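Local atomic coordinates of peptide ABC transporter permease (Staphylococcus hominis, PDB entry 6EXS), a protein that probably carries peptides, including thioalcohol-conjugated malodour precursors, across the bacterial membrane as a POT-family member of the major facilitator superfamily. Residues A[159-163]-A[341-345]; A[21-26]-A[154-160]. All blocks are in the same frame, centred on the assembly; numbering follows the deposited sequence.

Contact 1. Residues A[159-163]-A[341-345]; sequences NLGAL and LFILL. With C3H (2-[[(2~{R})-2-azanyl-3-[(3~{S})-3-methyl-1-oxidanyl-hexan-3-yl]sulfanyl-propanoyl]amino]ethanoic acid), chain O.
Asn-159 and Leu-344 face each other where segments 159-163 and 341-345, on helices 147-174 and 338-357 of the major facilitator superfamily fold, run roughly antiparallel (143°) beside the peptide pocket. Their axes stay 9.5 Å apart, a spacing that suits branched leucine side chains better than close backbone packing. Leu-344 is the central wedge. Its CG sits 3.8 Å from CB of Asn-159, while its two methyls part: CD2 turns to CG of Leu-160, and CD1 meets CD2 of Leu-163 at 3.7 Å. The Leu-160 and Leu-344 side chains stand nearly perpendicular, whereas Leu-163 approaches at a slant. Leu-163 has CG trans to its backbone N (chi1 165°), which carries the isobutyl fork across the gap, where CD1 rests 3.8 Å from CB of Leu-341. Leucine fits here because one residue can offer two methyls to two neighbours.

The pocket side differs. Ile-343 crosses Asn-159 at about a right angle and lays its CG2 methyl 3.5 Å from OD1, while its CD1 lies against ND2. The amide is thus flanked by aliphatic carbon, yet asparagine is apt because its NH2 can serve the bound conjugated peptide. Ala-162, small enough to sit beside the ligand, places CB 3.7 Å from the peptide N1. ND2 of Asn-159 gives O3 of the ligand carboxylate a weak, bent hydrogen bond of 3.0 Å, with an angle of 123° at the hydrogen.

Contact 2. Residues A[21-26]-A[154-160]; sequences LFFVEF and FYMSVNL. With OLC ((2R)-2,3-dihydroxypropyl (9Z)-octadec-9-enoate), chain L; C3H (2-[[(2~{R})-2-azanyl-3-[(3~{S})-3-methyl-1-oxidanyl-hexan-3-yl]sulfanyl-propanoyl]amino]ethanoic acid), chain O.
Glu-25 meets Phe-154 and Ser-157 where segments 21-26 and 154-160, on helices 16-44 and 147-174, run side by side at 26°. It is the first glutamate of the ExxER sequence motif of POT transporters, implicated in proton coupling in this family. From the base outward, CB touches both OG of Ser-157 and, at 3.6 Å, CE1 of Phe-154; CG meets the same OG at 3.3 Å. A bend about CB-CG (chi2 74°) turns CD toward CZ of Phe-154, the carboxylate plane 28° from the ring plane. OE1 ends 3.4 Å from CG2 of Val-158, and OE2 stays near Phe-154 CZ.

Nearby, the flat Phe-22 ring fits as a knob among four residues of 154-160. Ser-157 CB stands 3.5 Å from the ring centroid, almost on its normal, a CH-pi contact that the small serine permits; C2 of a bound monoolein lies over the rim of the opposite face. Met-156 CB and Leu-160 CD1 border the ring edge. The Phe-26 ring adds its CE1 against Leu-160 CB, at 3.8 Å.

Ser-157 OG donates a 2.6 Å hydrogen bond to Phe-154 O within its own helix. With that hydroxyl proton spent at home, aromatic and aliphatic packing and a CA-H...O contact from Phe-26 CA to Ser-157 O join the segments, and the carboxylate finds no hydrogen-bonding partner on 154-160.

How the contacts relate
Starting from the N terminus, helix 16-44 leaves residues 21-26 to wait through 127 residues, mostly helical, before 154-160 returns to close contact 2. Contact 1 begins on that same turn and closes only after a further 177 residues, when 341-345 arrives. The two loops therefore neither nest nor cross but follow one another, overlapping at Asn-159 and Leu-160. Helix 147-174 is the common member, with helix 16-44 and helix 338-357 packed against it. The contacts also touch directly: the Phe-26 ring reaches Gly-161, and Leu-344 approaches the Met-156 carbonyl. Together they tie three helices of the fold beside the bound peptide, which both contacts meet.

Contact 1. Residues A[159-163]-A[341-345]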
ATOM      1  N   ASN A 159       8.975   5.315   4.483  1.00 34.37           N
ATOM      2  CA  ASN A 159       8.373   6.290   5.401  1.00 34.69           C
ATOM      3  C   ASN A 159       9.010   7.680   5.314  1.00 40.87           C
ATOM      4  O   ASN A 159       8.293   8.669   5.508  1.00 41.37           O
ATOM      5  CB  ASN A 159       8.355   5.779   6.831  1.00 33.70           C
ATOM      6  CG  ASN A 159       7.570   4.512   7.016  1.00 50.13           C
ATOM      7  OD1 ASN A 159       8.117   3.476   7.390  1.00 45.19           O
ATOM      8  ND2 ASN A 159       6.271   4.565   6.772  1.00 42.19           N
ATOM      9  N   LEU A 160      10.327   7.772   4.983  1.00 36.50           N
ATOM     10  CA  LEU A 160      10.969   9.081   4.799  1.00 36.47           C
ATOM     11  C   LEU A 160      10.424   9.762   3.540  1.00 40.94           C
ATOM     12  O   LEU A 160      10.143  10.959   3.572  1.00 40.18           O
ATOM     13  CB  LEU A 160      12.503   9.004   4.773  1.00 36.71           C
ATOM     14  CG  LEU A 160      13.182   8.858   6.144  1.00 41.20           C
ATOM     15  CD1 LEU A 160      14.559   8.272   5.996  1.00 42.01           C
ATOM     16  CD2 LEU A 160      13.244  10.195   6.898  1.00 42.79           C
ATOM     17  N   GLY A 161      10.219   8.977   2.475  1.00 37.16           N
ATOM     18  CA  GLY A 161       9.639   9.472   1.232  1.00 36.05           C
ATOM     19  C   GLY A 161       8.199   9.900   1.447  1.00 37.92           C
ATOM     20  O   GLY A 161       7.811  11.004   1.060  1.00 37.35           O
ATOM     21  N   ALA A 162       7.418   9.040   2.137  1.00 33.47           N
ATOM     22  CA  ALA A 162       6.024   9.286   2.503  1.00 32.56           C
ATOM     23  C   ALA A 162       5.853  10.493   3.443  1.00 37.06           C
ATOM     24  O   ALA A 162       4.817  11.145   3.377  1.00 38.45           O
ATOM     25  CB  ALA A 162       5.419   8.045   3.133  1.00 32.59           C
ATOM     26  N   LEU A 163       6.847  10.776   4.316  1.00 32.52           N
ATOM     27  CA  LEU A 163       6.810  11.891   5.270  1.00 31.75           C
ATOM     28  C   LEU A 163       7.144  13.241   4.642  1.00 35.52           C
ATOM     29  O   LEU A 163       6.406  14.193   4.869  1.00 36.19           O
ATOM     30  CB  LEU A 163       7.710  11.615   6.510  1.00 31.74           C
ATOM     31  CG  LEU A 163       8.070  12.805   7.420  1.00 36.88           C
ATOM     32  CD1 LEU A 163       6.836  13.363   8.174  1.00 37.65           C
ATOM     33  CD2 LEU A 163       9.173  12.445   8.384  1.00 37.48           C
ATOM     34  N   LEU A 341       5.386   9.684  10.009  1.00 38.76           N
ATOM     35  CA  LEU A 341       6.146  10.320  11.096  1.00 39.26           C
ATOM     36  C   LEU A 341       6.110   9.459  12.368  1.00 44.91           C
ATOM     37  O   LEU A 341       7.164   9.217  12.968  1.00 45.70           O
ATOM     38  CB  LEU A 341       5.639  11.741  11.404  1.00 39.47           C
ATOM     39  CG  LEU A 341       6.301  12.463  12.599  1.00 44.03           C
ATOM     40  CD1 LEU A 341       7.751  12.813  12.305  1.00 44.23           C
ATOM     41  CD2 LEU A 341       5.528  13.703  12.990  1.00 44.44           C
ATOM     42  N   PHE A 342       4.913   8.984  12.765  1.00 41.28           N
ATOM     43  CA  PHE A 342       4.742   8.143  13.957  1.00 41.87           C
ATOM     44  C   PHE A 342       5.391   6.771  13.812  1.00 45.96           C
ATOM     45  O   PHE A 342       5.898   6.244  14.801  1.00 46.91           O
ATOM     46  CB  PHE A 342       3.269   8.043  14.363  1.00 44.04           C
ATOM     47  CG  PHE A 342       2.835   9.223  15.201  1.00 46.20           C
ATOM     48  CD1 PHE A 342       2.636  10.475  14.623  1.00 48.56           C
ATOM     49  CD2 PHE A 342       2.656   9.093  16.573  1.00 49.08           C
ATOM     50  CE1 PHE A 342       2.278  11.576  15.404  1.00 50.12           C
ATOM     51  CE2 PHE A 342       2.281  10.194  17.354  1.00 52.48           C
ATOM     52  CZ  PHE A 342       2.098  11.427  16.765  1.00 50.23           C
ATOM     53  N   ILE A 343       5.418   6.214  12.579  1.00 40.98           N
ATOM     54  CA  ILE A 343       6.097   4.949  12.300  1.00 40.31           C
ATOM     55  C   ILE A 343       7.593   5.187  12.520  1.00 44.89           C
ATOM     56  O   ILE A 343       8.203   4.452  13.281  1.00 45.66           O
ATOM     57  CB  ILE A 343       5.765   4.379  10.890  1.00 42.24           C
ATOM     58  CG1 ILE A 343       4.289   3.919  10.816  1.00 41.73           C
ATOM     59  CG2 ILE A 343       6.710   3.208  10.535  1.00 42.34           C
ATOM     60  CD1 ILE A 343       3.783   3.646   9.448  1.00 46.25           C
ATOM     61  N   LEU A 344       8.156   6.251  11.920  1.00 41.36           N
ATOM     62  CA  LEU A 344       9.568   6.608  12.067  1.00 41.48           C
ATOM     63  C   LEU A 344       9.992   6.830  13.516  1.00 48.23           C
ATOM     64  O   LEU A 344      11.044   6.341  13.921  1.00 48.88           O
ATOM     65  CB  LEU A 344       9.942   7.827  11.194  1.00 40.81           C
ATOM     66  CG  LEU A 344      10.104   7.576   9.692  1.00 43.63           C
ATOM     67  CD1 LEU A 344       9.946   8.857   8.921  1.00 43.77           C
ATOM     68  CD2 LEU A 344      11.437   6.948   9.364  1.00 43.60           C
ATOM     69  N   LEU A 345       9.168   7.525  14.305  1.00 47.08           N
ATOM     70  CA  LEU A 345       9.501   7.810  15.704  1.00 48.32           C
ATOM     71  C   LEU A 345       9.281   6.646  16.655  1.00 54.45           C
ATOM     72  O   LEU A 345      10.075   6.479  17.582  1.00 55.26           O
ATOM     73  CB  LEU A 345       8.715   9.029  16.248  1.00 48.36           C
ATOM     74  CG  LEU A 345       8.836  10.378  15.542  1.00 51.79           C
ATOM     75  CD1 LEU A 345       7.753  11.322  16.023  1.00 51.62           C
ATOM     76  CD2 LEU A 345      10.215  10.987  15.719  1.00 53.26           C
TER
HETATM   77  O2  C3H O 514       3.904   3.497   3.148  0.75 69.54           O
HETATM   78  C11 C3H O 514       3.954   3.767   4.294  0.75 68.31           C
HETATM   79  O3  C3H O 514       4.287   2.927   5.211  0.75 68.52           O
HETATM   80  C10 C3H O 514       3.586   5.098   4.881  0.75 66.90           C
HETATM   81  N1  C3H O 514       2.594   5.807   4.109  0.75 65.30           N
HETATM   82  C9  C3H O 514       1.300   5.599   4.286  0.75 65.79           C
HETATM   83  O1  C3H O 514       0.800   4.484   4.312  0.75 68.68           O
HETATM   84  C8  C3H O 514       0.412   6.784   4.482  0.75 63.57           C
HETATM   85  N   C3H O 514       1.119   7.985   4.061  0.75 63.93           N
HETATM   86  C7  C3H O 514      -0.857   6.659   3.638  0.75 63.34           C
HETATM   87  S   C3H O 514      -2.378   6.152   4.483  0.75 63.64           S
HETATM   88  C3  C3H O 514      -2.958   7.458   5.692  0.75 55.14           C
HETATM   89  C4  C3H O 514      -3.365   8.648   4.862  0.75 52.12           C
HETATM   90  C5  C3H O 514      -1.815   7.700   6.687  0.75 51.07           C
HETATM   91  C6  C3H O 514      -1.960   8.868   7.636  0.75 46.34           C
HETATM   92  O   C3H O 514      -0.959   9.817   7.462  0.75 41.31           O
HETATM   93  C2  C3H O 514      -4.160   6.964   6.494  0.75 54.02           C
HETATM   94  C1  C3H O 514      -3.946   6.855   7.994  0.75 51.79           C
HETATM   95  C   C3H O 514      -5.188   6.376   8.694  0.75 50.23           C

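Contact 2. Residues A[21-26]-A[154-160]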
ATOM      1  N   LEU A  21      19.820   0.859  -3.307  1.00 35.49           N
ATOM      2  CA  LEU A  21      18.375   0.585  -3.304  1.00 33.69           C
ATOM      3  C   LEU A  21      17.579   1.425  -2.302  1.00 38.32           C
ATOM      4  O   LEU A  21      16.382   1.662  -2.537  1.00 38.01           O
ATOM      5  CB  LEU A  21      18.076  -0.908  -3.156  1.00 32.92           C
ATOM      6  CG  LEU A  21      18.670  -1.770  -4.288  1.00 38.04           C
ATOM      7  CD1 LEU A  21      18.388  -3.211  -4.079  1.00 38.40           C
ATOM      8  CD2 LEU A  21      18.215  -1.313  -5.678  1.00 38.88           C
ATOM      9  N   PHE A  22      18.244   1.932  -1.240  1.00 34.32           N
ATOM     10  CA  PHE A  22      17.623   2.825  -0.264  1.00 33.18           C
ATOM     11  C   PHE A  22      17.332   4.163  -0.967  1.00 37.66           C
ATOM     12  O   PHE A  22      16.212   4.660  -0.859  1.00 36.72           O
ATOM     13  CB  PHE A  22      18.522   3.021   0.978  1.00 34.80           C
ATOM     14  CG  PHE A  22      17.947   3.907   2.066  1.00 35.54           C
ATOM     15  CD1 PHE A  22      17.969   5.295   1.944  1.00 37.79           C
ATOM     16  CD2 PHE A  22      17.439   3.358   3.238  1.00 36.93           C
ATOM     17  CE1 PHE A  22      17.449   6.111   2.950  1.00 38.22           C
ATOM     18  CE2 PHE A  22      16.935   4.179   4.253  1.00 38.96           C
ATOM     19  CZ  PHE A  22      16.936   5.547   4.097  1.00 37.12           C
ATOM     20  N   PHE A  23      18.329   4.721  -1.707  1.00 35.46           N
ATOM     21  CA  PHE A  23      18.205   5.982  -2.461  1.00 35.17           C
ATOM     22  C   PHE A  23      17.147   5.849  -3.556  1.00 37.88           C
ATOM     23  O   PHE A  23      16.352   6.768  -3.740  1.00 37.19           O
ATOM     24  CB  PHE A  23      19.559   6.374  -3.074  1.00 38.02           C
ATOM     25  CG  PHE A  23      19.671   7.753  -3.698  1.00 39.92           C
ATOM     26  CD1 PHE A  23      19.198   7.997  -4.983  1.00 43.60           C
ATOM     27  CD2 PHE A  23      20.321   8.785  -3.033  1.00 41.54           C
ATOM     28  CE1 PHE A  23      19.368   9.251  -5.587  1.00 44.93           C
ATOM     29  CE2 PHE A  23      20.489  10.037  -3.635  1.00 44.72           C
ATOM     30  CZ  PHE A  23      20.014  10.262  -4.907  1.00 43.36           C
ATOM     31  N   VAL A  24      17.139   4.710  -4.278  1.00 34.50           N
ATOM     32  CA  VAL A  24      16.180   4.411  -5.351  1.00 33.84           C
ATOM     33  C   VAL A  24      14.758   4.312  -4.776  1.00 39.57           C
ATOM     34  O   VAL A  24      13.854   4.983  -5.279  1.00 40.28           O
ATOM     35  CB  VAL A  24      16.594   3.144  -6.150  1.00 37.06           C
ATOM     36  CG1 VAL A  24      15.485   2.682  -7.091  1.00 36.41           C
ATOM     37  CG2 VAL A  24      17.891   3.370  -6.915  1.00 37.32           C
ATOM     38  N   GLU A  25      14.565   3.504  -3.708  1.00 36.62           N
ATOM     39  CA  GLU A  25      13.259   3.345  -3.049  1.00 35.02           C
ATOM     40  C   GLU A  25      12.770   4.665  -2.453  1.00 37.53           C
ATOM     41  O   GLU A  25      11.603   5.005  -2.633  1.00 36.81           O
ATOM     42  CB  GLU A  25      13.298   2.231  -1.990  1.00 35.99           C
ATOM     43  CG  GLU A  25      11.957   1.912  -1.342  1.00 42.06           C
ATOM     44  CD  GLU A  25      10.929   1.148  -2.153  1.00 56.10           C
ATOM     45  OE1 GLU A  25       9.919   0.723  -1.550  1.00 65.77           O
ATOM     46  OE2 GLU A  25      11.139   0.938  -3.370  1.00 45.66           O
ATOM     47  N   PHE A  26      13.654   5.423  -1.782  1.00 33.86           N
ATOM     48  CA  PHE A  26      13.273   6.725  -1.219  1.00 33.55           C
ATOM     49  C   PHE A  26      12.544   7.609  -2.232  1.00 38.69           C
ATOM     50  O   PHE A  26      11.484   8.134  -1.909  1.00 39.05           O
ATOM     51  CB  PHE A  26      14.487   7.491  -0.636  1.00 35.42           C
ATOM     52  CG  PHE A  26      14.137   8.908  -0.242  1.00 36.63           C
ATOM     53  CD1 PHE A  26      13.539   9.179   0.984  1.00 38.96           C
ATOM     54  CD2 PHE A  26      14.358   9.967  -1.116  1.00 39.00           C
ATOM     55  CE1 PHE A  26      13.184  10.485   1.336  1.00 39.84           C
ATOM     56  CE2 PHE A  26      13.996  11.274  -0.763  1.00 41.63           C
ATOM     57  CZ  PHE A  26      13.402  11.520   0.456  1.00 39.08           C
ATOM     58  N   PHE A 154      15.832  -0.563   4.899  1.00 38.10           N
ATOM     59  CA  PHE A 154      15.186  -0.393   3.590  1.00 37.59           C
ATOM     60  C   PHE A 154      13.800   0.266   3.681  1.00 44.62           C
ATOM     61  O   PHE A 154      13.484   1.145   2.877  1.00 43.88           O
ATOM     62  CB  PHE A 154      15.120  -1.726   2.813  1.00 38.70           C
ATOM     63  CG  PHE A 154      14.382  -1.668   1.493  1.00 38.59           C
ATOM     64  CD1 PHE A 154      14.966  -1.086   0.376  1.00 40.80           C
ATOM     65  CD2 PHE A 154      13.108  -2.200   1.368  1.00 39.60           C
ATOM     66  CE1 PHE A 154      14.284  -1.039  -0.840  1.00 40.87           C
ATOM     67  CE2 PHE A 154      12.422  -2.144   0.152  1.00 41.70           C
ATOM     68  CZ  PHE A 154      13.021  -1.576  -0.945  1.00 39.61           C
ATOM     69  N   TYR A 155      12.986  -0.140   4.671  1.00 43.01           N
ATOM     70  CA  TYR A 155      11.644   0.403   4.818  1.00 42.49           C
ATOM     71  C   TYR A 155      11.625   1.808   5.448  1.00 45.50           C
ATOM     72  O   TYR A 155      10.573   2.453   5.410  1.00 45.11           O
ATOM     73  CB  TYR A 155      10.722  -0.585   5.534  1.00 44.18           C
ATOM     74  CG  TYR A 155      10.507  -1.840   4.719  1.00 46.53           C
ATOM     75  CD1 TYR A 155       9.845  -1.797   3.494  1.00 48.97           C
ATOM     76  CD2 TYR A 155      10.957  -3.073   5.172  1.00 47.70           C
ATOM     77  CE1 TYR A 155       9.668  -2.950   2.725  1.00 51.78           C
ATOM     78  CE2 TYR A 155      10.791  -4.231   4.414  1.00 48.99           C
ATOM     79  CZ  TYR A 155      10.148  -4.166   3.189  1.00 58.76           C
ATOM     80  OH  TYR A 155       9.975  -5.319   2.456  1.00 60.97           O
ATOM     81  N   MET A 156      12.789   2.321   5.925  1.00 41.40           N
ATOM     82  CA  MET A 156      12.921   3.691   6.441  1.00 40.81           C
ATOM     83  C   MET A 156      12.859   4.664   5.271  1.00 42.07           C
ATOM     84  O   MET A 156      12.338   5.766   5.426  1.00 41.71           O
ATOM     85  CB  MET A 156      14.234   3.894   7.192  1.00 44.17           C
ATOM     86  CG  MET A 156      14.206   3.377   8.607  1.00 49.32           C
ATOM     87  SD  MET A 156      15.780   3.618   9.477  1.00 55.58           S
ATOM     88  CE  MET A 156      15.802   5.447   9.627  1.00 51.95           C
ATOM     89  N   SER A 157      13.386   4.250   4.095  1.00 36.56           N
ATOM     90  CA  SER A 157      13.361   5.033   2.857  1.00 35.41           C
ATOM     91  C   SER A 157      11.918   5.259   2.406  1.00 37.91           C
ATOM     92  O   SER A 157      11.603   6.342   1.911  1.00 38.52           O
ATOM     93  CB  SER A 157      14.180   4.349   1.759  1.00 38.96           C
ATOM     94  OG  SER A 157      13.617   3.144   1.261  1.00 41.20           O
ATOM     95  N   VAL A 158      11.036   4.252   2.649  1.00 33.07           N
ATOM     96  CA  VAL A 158       9.598   4.241   2.347  1.00 31.82           C
ATOM     97  C   VAL A 158       8.886   5.360   3.136  1.00 36.36           C
ATOM     98  O   VAL A 158       8.301   6.258   2.527  1.00 35.55           O
ATOM     99  CB  VAL A 158       8.960   2.825   2.582  1.00 34.50           C
ATOM    100  CG1 VAL A 158       7.436   2.868   2.465  1.00 33.91           C
ATOM    101  CG2 VAL A 158       9.533   1.784   1.620  1.00 33.71           C
ATOM    102  N   ASN A 159       8.975   5.315   4.483  1.00 34.37           N
ATOM    103  CA  ASN A 159       8.373   6.290   5.401  1.00 34.69           C
ATOM    104  C   ASN A 159       9.010   7.680   5.314  1.00 40.87           C
ATOM    105  O   ASN A 159       8.293   8.669   5.508  1.00 41.37           O
ATOM    106  CB  ASN A 159       8.355   5.779   6.831  1.00 33.70           C
ATOM    107  CG  ASN A 159       7.570   4.512   7.016  1.00 50.13           C
ATOM    108  OD1 ASN A 159       8.117   3.476   7.390  1.00 45.19           O
ATOM    109  ND2 ASN A 159       6.271   4.565   6.772  1.00 42.19           N
ATOM    110  N   LEU A 160      10.327   7.772   4.983  1.00 36.50           N
ATOM    111  CA  LEU A 160      10.969   9.081   4.799  1.00 36.47           C
ATOM    112  C   LEU A 160      10.424   9.762   3.540  1.00 40.94           C
ATOM    113  O   LEU A 160      10.143  10.959   3.572  1.00 40.18           O
ATOM    114  CB  LEU A 160      12.503   9.004   4.773  1.00 36.71           C
ATOM    115  CG  LEU A 160      13.182   8.858   6.144  1.00 41.20           C
ATOM    116  CD1 LEU A 160      14.559   8.272   5.996  1.00 42.01           C
ATOM    117  CD2 LEU A 160      13.244  10.195   6.898  1.00 42.79           C
TER
HETATM  118  C24 OLC L 511      21.711   2.922  10.412  1.00 78.67           C
HETATM  119  C5  OLC L 511      19.766   9.662   5.864  1.00 81.84           C
HETATM  120  C4  OLC L 511      20.212   8.338   6.455  1.00 82.40           C
HETATM  121  C3  OLC L 511      19.805   7.138   5.618  1.00 82.86           C
HETATM  122  C2  OLC L 511      20.361   5.809   6.125  1.00 83.76           C
HETATM  123  C21 OLC L 511      20.162   4.750   9.663  1.00 81.17           C
HETATM  124  C1  OLC L 511      19.709   5.302   7.379  1.00 84.24           C
HETATM  125  C22 OLC L 511      20.323   3.272   9.926  1.00 79.86           C
HETATM  126  O19 OLC L 511      18.521   5.191   7.535  1.00 86.27           O
HETATM  127  O25 OLC L 511      21.777   1.566  10.825  1.00 78.45           O
HETATM  128  O23 OLC L 511      19.354   2.879  10.902  1.00 81.22           O
HETATM  129  O20 OLC L 511      20.622   4.986   8.310  1.00 82.65           O
HETATM  130  O2  C3H O 514       3.904   3.497   3.148  0.75 69.54           O
HETATM  131  C11 C3H O 514       3.954   3.767   4.294  0.75 68.31           C
HETATM  132  O3  C3H O 514       4.287   2.927   5.211  0.75 68.52           O
HETATM  133  C10 C3H O 514       3.586   5.098   4.881  0.75 66.90           C
HETATM  134  N1  C3H O 514       2.594   5.807   4.109  0.75 65.30           N
HETATM  135  C9  C3H O 514       1.300   5.599   4.286  0.75 65.79           C
HETATM  136  O1  C3H O 514       0.800   4.484   4.312  0.75 68.68           O
HETATM  137  C8  C3H O 514       0.412   6.784   4.482  0.75 63.57           C
HETATM  138  N   C3H O 514       1.119   7.985   4.061  0.75 63.93           N
HETATM  139  C7  C3H O 514      -0.857   6.659   3.638  0.75 63.34           C
HETATM  140  S   C3H O 514      -2.378   6.152   4.483  0.75 63.64           S
HETATM  141  C3  C3H O 514      -2.958   7.458   5.692  0.75 55.14           C
HETATM  142  C4  C3H O 514      -3.365   8.648   4.862  0.75 52.12           C
HETATM  143  C5  C3H O 514      -1.815   7.700   6.687  0.75 51.07           C
HETATM  144  C6  C3H O 514      -1.960   8.868   7.636  0.75 46.34           C
HETATM  145  O   C3H O 514      -0.959   9.817   7.462  0.75 41.31           O
HETATM  146  C2  C3H O 514      -4.160   6.964   6.494  0.75 54.02           C
HETATM  147  C1  C3H O 514      -3.946   6.855   7.994  0.75 51.79           C
HETATM  148  C   C3H O 514      -5.188   6.376   8.694  0.75 50.23           C